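Local coordinates for protein putative hydroxymethylglutaryl-CoA synthase (PDB 3SQZ) that probably catalyses the condensation of acetyl-CoA with acetoacetyl-CoA to hydroxymethylglutaryl-CoA, using a thiolase fold, and is captured here with coenzyme A, at residues 87-92 with 124-129; 91-96 with 166-171; 137-142 with 152-157. All coordinates share one frame; numbering follows the deposited sequence. Where two conformers were deposited one is given.

The three contacts pack the layers of one half of a thiolase fold. Contacts 1 and 2 lie against the same face of the mixed sheet, share Gly91 and Ser92 of helix 85-94, and have centres about 8 Å apart; Leu170 CD1 of contact 2 comes within 3.8 Å of Ala89 O in contact 1. Contact 3 covers the other face, where Val167 CG1 of contact 2 meets Ala155 CB at 3.5 Å, its centre about 12 Å from contact 2 and 15 Å from contact 1. Contacts 1 and 2 are away from the annotated sites, whereas in contact 3 the Met141 side chain is about 10 Å from that of Glu113, the predicted proton donor/acceptor.

Contact 1 of 3, residues 87-92 with 124-129; sequences TLAAGS and VYVHSL
Ala89 and Val126 meet methyl to methyl, Ala89 CB lying 3.8 Å from Val126 CG2. Valine suits this place because its two branches can serve two neighbours at once. With CG1 anti to the backbone N (chi1 180°), CG2 is left beside the N and reaches Ala89, while CG1 comes up against the backbone of the next residue, 4.2 Å from Ala90 CA. Ala90 in turn offers its methyl to the end of Leu129, whose CD1 branch touches Ala90 CB at 4.0 Å. The Leu129 side chain leaves its helix with CG anti to the carbonyl carbon and beside the backbone N, which lets the CD1 branch reach over to Ala90.

Small residues on one helix and branched ones on the other let the two backbones come close: Ala90 CA and Val126 CA are 5.2 Å apart, and the segment axes pass at 9.2 Å with a crossing angle of -43°. No hydrogen bond spans this purely apolar interface. One turn beyond Ala89, Ser92 folds its hydroxyl back on its own helix, OG donating to Ala89 O at 2.9 Å from a position tilted 25° out of the carbonyl plane, a common way to settle a serine in the interior of a helix.

Helix 85-94 and helix 122-129 thus lie together over one face of the central sheet. Beneath them Ala89 rests on Leu170 and Ser172 of strand 166-175 and on Ser191 of strand 188-198, while Phe407 of strand 407-413 touches Thr87, Ala90 and Leu129.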
ATOM      1  N   THR A  87      -8.082  -9.445   6.953  1.00  9.46           N
ATOM      2  CA  THR A  87      -8.883  -8.548   7.775  1.00  9.74           C
ATOM      3  C   THR A  87      -8.589  -7.086   7.466  1.00  8.83           C
ATOM      4  O   THR A  87      -9.503  -6.266   7.432  1.00  9.50           O
ATOM      5  CB  THR A  87      -8.718  -8.844   9.266  1.00 10.01           C
ATOM      6  OG1 THR A  87      -7.343  -8.718   9.618  1.00 10.42           O
ATOM      7  CG2 THR A  87      -9.175 -10.258   9.570  1.00 11.20           C
ATOM      8  N   LEU A  88      -7.320  -6.756   7.233  1.00  9.18           N
ATOM      9  CA  LEU A  88      -6.981  -5.391   6.848  1.00  9.15           C
ATOM     10  C   LEU A  88      -7.613  -5.052   5.498  1.00  8.93           C
ATOM     11  O   LEU A  88      -8.157  -3.956   5.321  1.00  9.51           O
ATOM     12  CB  LEU A  88      -5.466  -5.187   6.817  1.00  9.65           C
ATOM     13  CG  LEU A  88      -4.768  -5.251   8.178  1.00 10.85           C
ATOM     14  CD1 LEU A  88      -3.266  -5.273   7.982  1.00 12.77           C
ATOM     15  CD2 LEU A  88      -5.192  -4.099   9.089  1.00 12.74           C
ATOM     16  N   ALA A  89      -7.553  -5.989   4.550  1.00  9.22           N
ATOM     17  CA  ALA A  89      -8.130  -5.761   3.227  1.00  9.49           C
ATOM     18  C   ALA A  89      -9.641  -5.535   3.334  1.00  9.67           C
ATOM     19  O   ALA A  89     -10.183  -4.577   2.767  1.00 10.23           O
ATOM     20  CB  ALA A  89      -7.821  -6.919   2.297  1.00 10.43           C
ATOM     21  N   ALA A  90     -10.326  -6.390   4.091  1.00 10.00           N
ATOM     22  CA  ALA A  90     -11.766  -6.248   4.253  1.00 10.59           C
ATOM     23  C   ALA A  90     -12.106  -4.935   4.954  1.00 10.10           C
ATOM     24  O   ALA A  90     -13.076  -4.274   4.595  1.00 10.82           O
ATOM     25  CB  ALA A  90     -12.337  -7.436   5.014  1.00 11.20           C
ATOM     26  N   GLY A  91     -11.321  -4.557   5.964  1.00 10.05           N
ATOM     27  CA  GLY A  91     -11.530  -3.290   6.645  1.00  9.99           C
ATOM     28  C   GLY A  91     -11.404  -2.111   5.698  1.00  9.89           C
ATOM     29  O   GLY A  91     -12.213  -1.181   5.733  1.00 11.02           O
ATOM     30  N   SER A  92     -10.394  -2.137   4.832  1.00  9.52           N
ATOM     31  CA  SER A  92     -10.181  -1.005   3.936  1.00 10.04           C
ATOM     32  C   SER A  92     -11.336  -0.869   2.944  1.00  9.92           C
ATOM     33  O   SER A  92     -11.746   0.238   2.611  1.00 11.62           O
ATOM     34  CB  SER A  92      -8.813  -1.087   3.239  1.00 10.35           C
ATOM     35  OG  SER A  92      -8.709  -2.172   2.328  1.00  9.98           O
ATOM     36  N   VAL A 124     -10.940 -14.140  -1.954  1.00  9.66           N
ATOM     37  CA  VAL A 124     -12.192 -14.867  -1.761  1.00  9.70           C
ATOM     38  C   VAL A 124     -12.814 -14.515  -0.405  1.00  9.92           C
ATOM     39  O   VAL A 124     -14.022 -14.321  -0.303  1.00 10.37           O
ATOM     40  CB  VAL A 124     -11.981 -16.382  -1.909  1.00 10.25           C
ATOM     41  CG1 VAL A 124     -13.251 -17.135  -1.534  1.00 10.72           C
ATOM     42  CG2 VAL A 124     -11.552 -16.713  -3.339  1.00 11.27           C
ATOM     43  N   TYR A 125     -11.987 -14.432   0.632  1.00 10.49           N
ATOM     44  CA  TYR A 125     -12.476 -14.041   1.949  1.00 11.23           C
ATOM     45  C   TYR A 125     -13.009 -12.622   1.958  1.00 11.24           C
ATOM     46  O   TYR A 125     -14.005 -12.331   2.614  1.00 12.50           O
ATOM     47  CB  TYR A 125     -11.378 -14.159   3.002  1.00 11.78           C
ATOM     48  CG  TYR A 125     -10.909 -15.566   3.265  1.00 11.66           C
ATOM     49  CD1 TYR A 125     -11.717 -16.470   3.943  1.00 12.23           C
ATOM     50  CD2 TYR A 125      -9.654 -15.983   2.858  1.00 12.24           C
ATOM     51  CE1 TYR A 125     -11.284 -17.755   4.207  1.00 12.22           C
ATOM     52  CE2 TYR A 125      -9.213 -17.259   3.118  1.00 12.44           C
ATOM     53  CZ  TYR A 125     -10.027 -18.142   3.792  1.00 11.92           C
ATOM     54  OH  TYR A 125      -9.565 -19.408   4.043  1.00 13.38           O
ATOM     55  N   VAL A 126     -12.332 -11.727   1.253  1.00 11.41           N
ATOM     56  CA  VAL A 126     -12.790 -10.347   1.202  1.00 12.04           C
ATOM     57  C   VAL A 126     -14.156 -10.271   0.515  1.00 11.72           C
ATOM     58  O   VAL A 126     -15.071  -9.593   0.986  1.00 12.89           O
ATOM     59  CB  VAL A 126     -11.758  -9.436   0.521  1.00 13.84           C
ATOM     60  CG1 VAL A 126     -12.259  -8.002   0.472  1.00 15.14           C
ATOM     61  CG2 VAL A 126     -10.418  -9.508   1.252  1.00 15.71           C
ATOM     62  N   HIS A 127     -14.288 -10.987  -0.596  1.00 11.26           N
ATOM     63  CA  HIS A 127     -15.552 -11.078  -1.309  1.00 11.55           C
ATOM     64  C   HIS A 127     -16.692 -11.503  -0.370  1.00 12.13           C
ATOM     65  O   HIS A 127     -17.771 -10.909  -0.360  1.00 12.35           O
ATOM     66  CB  HIS A 127     -15.414 -12.060  -2.476  1.00 11.54           C
ATOM     67  CG  HIS A 127     -16.681 -12.265  -3.236  1.00 11.15           C
ATOM     68  ND1 HIS A 127     -17.639 -13.175  -2.844  1.00 12.35           N
ATOM     69  CD2 HIS A 127     -17.164 -11.662  -4.346  1.00 12.00           C
ATOM     70  CE1 HIS A 127     -18.659 -13.122  -3.680  1.00 12.16           C
ATOM     71  NE2 HIS A 127     -18.399 -12.208  -4.600  1.00 11.87           N
ATOM     72  N   SER A 128     -16.438 -12.521   0.441  1.00 12.04           N
ATOM     73  CA  SER A 128     -17.413 -13.066   1.373  0.62 13.04           C
ATOM     74  C   SER A 128     -17.731 -12.099   2.518  1.00 12.55           C
ATOM     75  O   SER A 128     -18.884 -11.825   2.834  1.00 13.11           O
ATOM     76  CB  SER A 128     -16.847 -14.367   1.940  0.62 15.18           C
ATOM     77  OG  SER A 128     -17.730 -14.960   2.864  0.62 16.41           O
ATOM     78  N   LEU A 129     -16.678 -11.607   3.164  1.00 11.97           N
ATOM     79  CA  LEU A 129     -16.841 -10.742   4.329  1.00 12.38           C
ATOM     80  C   LEU A 129     -17.600  -9.465   3.986  1.00 12.34           C
ATOM     81  O   LEU A 129     -18.330  -8.934   4.821  1.00 13.27           O
ATOM     82  CB  LEU A 129     -15.488 -10.393   4.951  1.00 12.76           C
ATOM     83  CG  LEU A 129     -14.779 -11.530   5.688  1.00 12.77           C
ATOM     84  CD1 LEU A 129     -13.320 -11.181   5.940  1.00 13.86           C
ATOM     85  CD2 LEU A 129     -15.490 -11.907   6.990  1.00 13.73           C
TER

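Contact 2 of 3, residues 91-96 with 166-171; sequences GSANEI and RVLVLA
Ser92 begins the contact, its hydroxyl oxygen OG standing 4.1 Å from the CD1 methyl of Leu170. This is packing and not a polar bond: OG is occupied with Ala89 O, one turn back in the helix, and with the hydroxyl of Ser191. A serine fits here because it is small enough to sit against the sheet and can satisfy its hydroxyl with those two oxygens in a buried setting.

Ala93 follows and carries most of the touching. Its single methyl points at the strand and meets two leucines, CB lying 4.0 Å from Leu168 CD2 and 4.1 Å from Leu170 CD1. Alanine suits the place because its short side chain keeps the helix near the sheet while the long leucines span the gap. They do so by different torsions: Leu168 has CG anti to the backbone N (chi1 178°), whereas Leu170 has CG anti to the carbonyl carbon (chi1 -60°), and in this way its CD1 is brought under both Ser92 and Ala93. Further on, Ile96 turns its CB toward the strand, but its CD1 stays 4.8 Å from Leu168 CD1, so the packing fades toward the end of the segment.

Leu168 and Leu170, two apart in strand 166-175, share the face covered by helix 85-94, while Val167 and Val169 face helix 147-161 on the opposite side. The strand runs in the interior of the sheet between strands 105-111 and 188-198; Leu130 fills in beside Ala93 and Leu168, and Ala193 of strand 188-198 borders Ser92 and Leu170.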
ATOM      1  N   GLY A  91     -11.321  -4.557   5.964  1.00 10.05           N
ATOM      2  CA  GLY A  91     -11.530  -3.290   6.645  1.00  9.99           C
ATOM      3  C   GLY A  91     -11.404  -2.111   5.698  1.00  9.89           C
ATOM      4  O   GLY A  91     -12.213  -1.181   5.733  1.00 11.02           O
ATOM      5  N   SER A  92     -10.394  -2.137   4.832  1.00  9.52           N
ATOM      6  CA  SER A  92     -10.181  -1.005   3.936  1.00 10.04           C
ATOM      7  C   SER A  92     -11.336  -0.869   2.944  1.00  9.92           C
ATOM      8  O   SER A  92     -11.746   0.238   2.611  1.00 11.62           O
ATOM      9  CB  SER A  92      -8.813  -1.087   3.239  1.00 10.35           C
ATOM     10  OG  SER A  92      -8.709  -2.172   2.328  1.00  9.98           O
ATOM     11  N   ALA A  93     -11.880  -1.992   2.490  1.00 10.83           N
ATOM     12  CA  ALA A  93     -13.025  -1.953   1.593  1.00 11.67           C
ATOM     13  C   ALA A  93     -14.293  -1.507   2.331  1.00 10.63           C
ATOM     14  O   ALA A  93     -15.132  -0.790   1.784  1.00 11.13           O
ATOM     15  CB  ALA A  93     -13.233  -3.309   0.962  1.00 13.05           C
ATOM     16  N   ASN A  94     -14.430  -1.938   3.578  1.00 10.62           N
ATOM     17  CA  ASN A  94     -15.590  -1.575   4.376  1.00 11.08           C
ATOM     18  C   ASN A  94     -15.687  -0.061   4.564  1.00 11.35           C
ATOM     19  O   ASN A  94     -16.775   0.476   4.739  1.00 12.79           O
ATOM     20  CB  ASN A  94     -15.507  -2.288   5.722  1.00 12.76           C
ATOM     21  CG  ASN A  94     -16.746  -2.114   6.556  1.00 15.23           C
ATOM     22  OD1 ASN A  94     -17.841  -2.520   6.170  1.00 18.25           O
ATOM     23  ND2 ASN A  94     -16.578  -1.525   7.722  1.00 16.39           N
ATOM     24  N   GLU A  95     -14.540   0.619   4.503  1.00 11.64           N
ATOM     25  CA  GLU A  95     -14.483   2.074   4.601  1.00 13.14           C
ATOM     26  C   GLU A  95     -15.241   2.771   3.471  1.00 12.88           C
ATOM     27  O   GLU A  95     -15.718   3.891   3.656  1.00 14.69           O
ATOM     28  CB  GLU A  95     -13.022   2.551   4.578  1.00 13.72           C
ATOM     29  CG  GLU A  95     -12.191   2.218   5.807  1.00 15.04           C
ATOM     30  CD  GLU A  95     -12.392   3.213   6.944  1.00 16.42           C
ATOM     31  OE1 GLU A  95     -12.226   4.431   6.723  1.00 14.95           O
ATOM     32  OE2 GLU A  95     -12.695   2.775   8.068  1.00 21.45           O
ATOM     33  N   ILE A  96     -15.328   2.136   2.300  1.00 12.00           N
ATOM     34  CA  ILE A  96     -15.802   2.836   1.108  1.00 12.39           C
ATOM     35  C   ILE A  96     -16.993   2.221   0.368  1.00 12.30           C
ATOM     36  O   ILE A  96     -17.650   2.915  -0.394  1.00 14.03           O
ATOM     37  CB  ILE A  96     -14.657   3.060   0.083  1.00 12.29           C
ATOM     38  CG1 ILE A  96     -13.971   1.737  -0.276  1.00 12.93           C
ATOM     39  CG2 ILE A  96     -13.656   4.072   0.628  1.00 14.12           C
ATOM     40  CD1 ILE A  96     -13.113   1.800  -1.537  1.00 12.91           C
ATOM     41  N   ARG A 166     -17.953  -2.689 -11.834  1.00 11.42           N
ATOM     42  CA  ARG A 166     -17.003  -2.050 -10.928  1.00 11.18           C
ATOM     43  C   ARG A 166     -16.010  -3.099 -10.467  1.00 10.15           C
ATOM     44  O   ARG A 166     -16.317  -4.303 -10.458  1.00 10.81           O
ATOM     45  CB  ARG A 166     -17.725  -1.415  -9.731  1.00 11.51           C
ATOM     46  CG  ARG A 166     -18.794  -0.440 -10.169  1.00 12.53           C
ATOM     47  CD  ARG A 166     -19.557   0.222  -9.031  1.00 13.16           C
ATOM     48  NE  ARG A 166     -20.636   1.001  -9.626  1.00 14.43           N
ATOM     49  CZ  ARG A 166     -21.543   1.700  -8.960  1.00 15.11           C
ATOM     50  NH1 ARG A 166     -22.473   2.358  -9.634  1.00 16.41           N
ATOM     51  NH2 ARG A 166     -21.532   1.743  -7.638  1.00 15.10           N
ATOM     52  N   VAL A 167     -14.815  -2.657 -10.092  1.00 10.22           N
ATOM     53  CA  VAL A 167     -13.785  -3.587  -9.649  1.00  9.88           C
ATOM     54  C   VAL A 167     -13.216  -3.100  -8.328  1.00  9.29           C
ATOM     55  O   VAL A 167     -12.993  -1.902  -8.144  1.00 10.44           O
ATOM     56  CB  VAL A 167     -12.645  -3.717 -10.693  1.00 10.18           C
ATOM     57  CG1 VAL A 167     -11.541  -4.632 -10.182  1.00 10.46           C
ATOM     58  CG2 VAL A 167     -13.200  -4.218 -12.016  1.00 11.17           C
ATOM     59  N   LEU A 168     -12.986  -4.033  -7.413  1.00  9.16           N
ATOM     60  CA  LEU A 168     -12.379  -3.722  -6.133  1.00  9.42           C
ATOM     61  C   LEU A 168     -10.947  -4.234  -6.129  1.00  8.81           C
ATOM     62  O   LEU A 168     -10.711  -5.440  -6.293  1.00  9.47           O
ATOM     63  CB  LEU A 168     -13.172  -4.391  -5.022  1.00  9.58           C
ATOM     64  CG  LEU A 168     -12.634  -4.200  -3.605  1.00 10.11           C
ATOM     65  CD1 LEU A 168     -12.631  -2.724  -3.213  1.00 10.89           C
ATOM     66  CD2 LEU A 168     -13.436  -5.040  -2.632  1.00 11.13           C
ATOM     67  N   VAL A 169      -9.996  -3.317  -5.959  1.00  9.15           N
ATOM     68  CA  VAL A 169      -8.589  -3.647  -5.839  1.00  9.36           C
ATOM     69  C   VAL A 169      -8.155  -3.424  -4.400  1.00  9.17           C
ATOM     70  O   VAL A 169      -8.391  -2.356  -3.840  1.00  9.89           O
ATOM     71  CB  VAL A 169      -7.729  -2.775  -6.784  1.00 10.65           C
ATOM     72  CG1 VAL A 169      -6.235  -3.009  -6.562  1.00 11.92           C
ATOM     73  CG2 VAL A 169      -8.113  -3.049  -8.233  1.00 11.94           C
ATOM     74  N   LEU A 170      -7.545  -4.436  -3.799  1.00  9.29           N
ATOM     75  CA  LEU A 170      -7.023  -4.358  -2.441  1.00  9.03           C
ATOM     76  C   LEU A 170      -5.519  -4.519  -2.503  1.00  9.29           C
ATOM     77  O   LEU A 170      -5.021  -5.411  -3.187  1.00 11.23           O
ATOM     78  CB  LEU A 170      -7.585  -5.483  -1.571  1.00 11.00           C
ATOM     79  CG  LEU A 170      -9.089  -5.616  -1.330  1.00 13.12           C
ATOM     80  CD1 LEU A 170      -9.767  -4.289  -1.045  1.00 12.37           C
ATOM     81  CD2 LEU A 170      -9.781  -6.366  -2.446  1.00 15.44           C
ATOM     82  N   ALA A 171      -4.807  -3.663  -1.780  1.00  9.06           N
ATOM     83  CA  ALA A 171      -3.355  -3.746  -1.663  1.00  8.96           C
ATOM     84  C   ALA A 171      -3.060  -3.813  -0.177  1.00  8.99           C
ATOM     85  O   ALA A 171      -3.087  -2.782   0.509  1.00 11.08           O
ATOM     86  CB  ALA A 171      -2.710  -2.529  -2.276  1.00  9.54           C
TER

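Contact 3 of 3, residues 137-142 with 152-157; sequences RSFEMK and LNYAKL
Tyr154 lays its ring alongside three residues of one strand face, with Phe139, Met141 and Arg137 each meeting a different part of it. With CG anti to the backbone N (chi1 -178°), the phenol extends from helix 147-161 toward the strand. Phe139 meets the CE2-CD2 edge of the ring: its CZ lies 3.6 Å from Tyr154 CE2, close to the plane of the tyrosine ring. The two side chains cross at a slant, and this is an apolar contact of ring carbons without a flat stack.

Met141 comes to the same edge nearer the helix. Its chain is extended beyond CG, which carries the terminal methyl CE to 4.1 Å from Tyr154 CD2; CE also lies in the plane of the Phe139 ring at its edge, 3.9 Å from Phe139 CE1. A long, flexible methionine suits a place where a methyl must fill the angle between two rings.

Arg137 deals with the phenol end. Bent at chi3 (71°), it brings one guanidinium face beneath Tyr154 OH, which sits 3.2 Å above that plane and toward its rim, the guanidinium and ring planes being 26° apart. NH1 is 3.3 Å from OH, yet the angle is too poor for a hydrogen bond. An amphipathic tyrosine fits such a surface site, its carbons against Phe139 and Met141 and its hydroxyl by the charged group.

Strand 137-141 is the outermost strand at this end of the sheet and pairs in parallel with strand 105-111, whose Met107 touches Arg137, Phe139 and Tyr154. Helix 147-161 packs on this face, running back roughly antiparallel to the strand as the connection of a beta-alpha-beta crossover to strand 166-175 that skips over strand 105-111, while Ser138 points to helix 122-129 on the other face.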
ATOM      1  N   ARG A 137     -15.295 -12.630 -10.306  1.00  9.82           N
ATOM      2  CA  ARG A 137     -14.046 -13.373 -10.179  1.00 10.50           C
ATOM      3  C   ARG A 137     -13.199 -12.758  -9.072  1.00  9.84           C
ATOM      4  O   ARG A 137     -13.159 -11.535  -8.907  1.00 11.29           O
ATOM      5  CB  ARG A 137     -13.269 -13.469 -11.498  1.00 12.90           C
ATOM      6  CG  ARG A 137     -12.649 -12.184 -11.994  1.00 12.49           C
ATOM      7  CD  ARG A 137     -11.715 -12.429 -13.207  1.00 12.34           C
ATOM      8  NE  ARG A 137     -12.419 -12.779 -14.445  1.00 12.34           N
ATOM      9  CZ  ARG A 137     -12.912 -11.896 -15.307  1.00 13.47           C
ATOM     10  NH1 ARG A 137     -12.817 -10.590 -15.072  1.00 14.02           N
ATOM     11  NH2 ARG A 137     -13.519 -12.324 -16.407  1.00 14.42           N
ATOM     12  N   SER A 138     -12.526 -13.614  -8.317  1.00  9.45           N
ATOM     13  CA  SER A 138     -11.716 -13.179  -7.185  1.00  9.61           C
ATOM     14  C   SER A 138     -10.386 -13.911  -7.260  1.00  9.64           C
ATOM     15  O   SER A 138     -10.354 -15.135  -7.468  1.00 10.93           O
ATOM     16  CB  SER A 138     -12.414 -13.551  -5.882  1.00 10.87           C
ATOM     17  OG  SER A 138     -13.694 -12.957  -5.782  1.00 11.11           O
ATOM     18  N   PHE A 139      -9.284 -13.181  -7.117  1.00  9.05           N
ATOM     19  CA  PHE A 139      -7.970 -13.808  -7.143  1.00  9.13           C
ATOM     20  C   PHE A 139      -6.931 -12.861  -6.547  1.00  8.60           C
ATOM     21  O   PHE A 139      -7.211 -11.690  -6.265  1.00  8.82           O
ATOM     22  CB  PHE A 139      -7.591 -14.250  -8.577  1.00  9.84           C
ATOM     23  CG  PHE A 139      -7.490 -13.115  -9.537  1.00  9.42           C
ATOM     24  CD1 PHE A 139      -6.267 -12.498  -9.759  1.00 11.25           C
ATOM     25  CD2 PHE A 139      -8.613 -12.642 -10.198  1.00 10.32           C
ATOM     26  CE1 PHE A 139      -6.167 -11.421 -10.610  1.00 13.48           C
ATOM     27  CE2 PHE A 139      -8.522 -11.556 -11.053  1.00 11.55           C
ATOM     28  CZ  PHE A 139      -7.296 -10.949 -11.260  1.00 12.95           C
ATOM     29  N   GLU A 140      -5.723 -13.380  -6.393  1.00  9.28           N
ATOM     30  CA  GLU A 140      -4.599 -12.662  -5.834  1.00  9.36           C
ATOM     31  C   GLU A 140      -3.569 -12.395  -6.927  1.00  8.63           C
ATOM     32  O   GLU A 140      -3.408 -13.209  -7.847  1.00  9.64           O
ATOM     33  CB  GLU A 140      -3.983 -13.573  -4.787  1.00 11.89           C
ATOM     34  CG  GLU A 140      -3.354 -12.964  -3.586  1.00 16.03           C
ATOM     35  CD  GLU A 140      -2.972 -14.017  -2.557  1.00 12.80           C
ATOM     36  OE1 GLU A 140      -3.812 -14.448  -1.739  1.00 14.40           O
ATOM     37  OE2 GLU A 140      -1.801 -14.390  -2.553  1.00 11.40           O
ATOM     38  N   MET A 141      -2.872 -11.266  -6.817  1.00  8.96           N
ATOM     39  CA  MET A 141      -1.679 -11.010  -7.614  1.00  8.94           C
ATOM     40  C   MET A 141      -0.468 -10.892  -6.709  1.00  8.82           C
ATOM     41  O   MET A 141      -0.560 -10.364  -5.596  1.00 10.04           O
ATOM     42  CB  MET A 141      -1.819  -9.728  -8.422  1.00  9.56           C
ATOM     43  CG  MET A 141      -2.823  -9.792  -9.540  1.00 10.66           C
ATOM     44  SD  MET A 141      -2.756  -8.207 -10.397  1.00 12.50           S
ATOM     45  CE  MET A 141      -3.839  -8.504 -11.781  1.00 14.33           C
ATOM     46  N   LYS A 142       0.671 -11.358  -7.203  1.00  8.43           N
ATOM     47  CA  LYS A 142       1.917 -11.330  -6.451  1.00  8.29           C
ATOM     48  C   LYS A 142       3.070 -10.876  -7.325  1.00  8.22           C
ATOM     49  O   LYS A 142       3.330 -11.453  -8.385  1.00  9.05           O
ATOM     50  CB  LYS A 142       2.254 -12.719  -5.894  1.00  9.05           C
ATOM     51  CG  LYS A 142       3.563 -12.763  -5.106  1.00  9.88           C
ATOM     52  CD  LYS A 142       4.171 -14.165  -5.068  1.00 10.31           C
ATOM     53  CE  LYS A 142       3.311 -15.154  -4.298  1.00  9.81           C
ATOM     54  NZ  LYS A 142       3.780 -16.556  -4.496  1.00  9.88           N
ATOM     55  N   LEU A 152      -4.656  -2.671 -10.703  1.00  9.88           N
ATOM     56  CA  LEU A 152      -5.354  -1.475 -11.125  1.00 10.86           C
ATOM     57  C   LEU A 152      -5.485  -1.420 -12.639  1.00 10.61           C
ATOM     58  O   LEU A 152      -6.512  -1.010 -13.170  1.00 11.48           O
ATOM     59  CB  LEU A 152      -4.605  -0.249 -10.615  1.00 13.19           C
ATOM     60  CG  LEU A 152      -5.337   1.080 -10.612  1.00 15.89           C
ATOM     61  CD1 LEU A 152      -6.568   0.976  -9.725  1.00 17.01           C
ATOM     62  CD2 LEU A 152      -4.412   2.164 -10.097  1.00 17.39           C
ATOM     63  N   ASN A 153      -4.428  -1.816 -13.339  1.00 10.37           N
ATOM     64  CA  ASN A 153      -4.462  -1.792 -14.788  1.00 11.25           C
ATOM     65  C   ASN A 153      -5.492  -2.767 -15.360  1.00 10.85           C
ATOM     66  O   ASN A 153      -6.255  -2.421 -16.257  1.00 11.62           O
ATOM     67  CB  ASN A 153      -3.076  -2.072 -15.351  1.00 12.42           C
ATOM     68  CG  ASN A 153      -3.026  -1.914 -16.844  1.00 14.32           C
ATOM     69  OD1 ASN A 153      -3.004  -2.892 -17.584  1.00 13.55           O
ATOM     70  ND2 ASN A 153      -3.024  -0.669 -17.302  1.00 17.66           N
ATOM     71  N   TYR A 154      -5.496  -3.996 -14.856  1.00  9.97           N
ATOM     72  CA  TYR A 154      -6.502  -4.961 -15.275  1.00 10.26           C
ATOM     73  C   TYR A 154      -7.903  -4.426 -14.940  1.00  9.80           C
ATOM     74  O   TYR A 154      -8.812  -4.492 -15.766  1.00 10.52           O
ATOM     75  CB  TYR A 154      -6.229  -6.310 -14.611  1.00 10.43           C
ATOM     76  CG  TYR A 154      -7.153  -7.460 -14.982  1.00 10.09           C
ATOM     77  CD1 TYR A 154      -7.990  -7.419 -16.100  1.00 10.79           C
ATOM     78  CD2 TYR A 154      -7.166  -8.611 -14.202  1.00 10.37           C
ATOM     79  CE1 TYR A 154      -8.821  -8.506 -16.413  1.00 11.22           C
ATOM     80  CE2 TYR A 154      -7.981  -9.692 -14.509  1.00 10.93           C
ATOM     81  CZ  TYR A 154      -8.805  -9.632 -15.603  1.00 11.27           C
ATOM     82  OH  TYR A 154      -9.612 -10.720 -15.886  1.00 12.35           O
ATOM     83  N   ALA A 155      -8.069  -3.876 -13.740  1.00  9.99           N
ATOM     84  CA  ALA A 155      -9.353  -3.311 -13.345  1.00 10.60           C
ATOM     85  C   ALA A 155      -9.839  -2.275 -14.359  1.00 10.71           C
ATOM     86  O   ALA A 155     -11.006  -2.280 -14.766  1.00 11.31           O
ATOM     87  CB  ALA A 155      -9.245  -2.679 -11.967  1.00 11.07           C
ATOM     88  N   LYS A 156      -8.935  -1.378 -14.746  1.00 11.04           N
ATOM     89  CA  LYS A 156      -9.268  -0.304 -15.664  1.00 12.40           C
ATOM     90  C   LYS A 156      -9.726  -0.860 -17.014  1.00 12.01           C
ATOM     91  O   LYS A 156     -10.729  -0.416 -17.571  1.00 12.77           O
ATOM     92  CB  LYS A 156      -8.047   0.609 -15.825  1.00 14.27           C
ATOM     93  CG  LYS A 156      -8.299   1.919 -16.534  1.00 16.97           C
ATOM     94  CD  LYS A 156      -8.333   1.767 -18.032  1.00 19.79           C
ATOM     95  CE  LYS A 156      -8.445   3.131 -18.691  1.00 21.46           C
ATOM     96  NZ  LYS A 156      -8.410   3.043 -20.170  1.00 22.23           N
ATOM     97  N   LEU A 157      -8.988  -1.833 -17.541  1.00 11.69           N
ATOM     98  CA  LEU A 157      -9.347  -2.413 -18.830  1.00 11.93           C
ATOM     99  C   LEU A 157     -10.656  -3.189 -18.778  1.00 11.98           C
ATOM    100  O   LEU A 157     -11.442  -3.169 -19.726  1.00 12.52           O
ATOM    101  CB  LEU A 157      -8.234  -3.318 -19.344  1.00 13.02           C
ATOM    102  CG  LEU A 157      -6.914  -2.600 -19.602  1.00 15.11           C
ATOM    103  CD1 LEU A 157      -5.867  -3.585 -20.094  1.00 16.57           C
ATOM    104  CD2 LEU A 157      -7.097  -1.441 -20.580  1.00 16.96           C
TER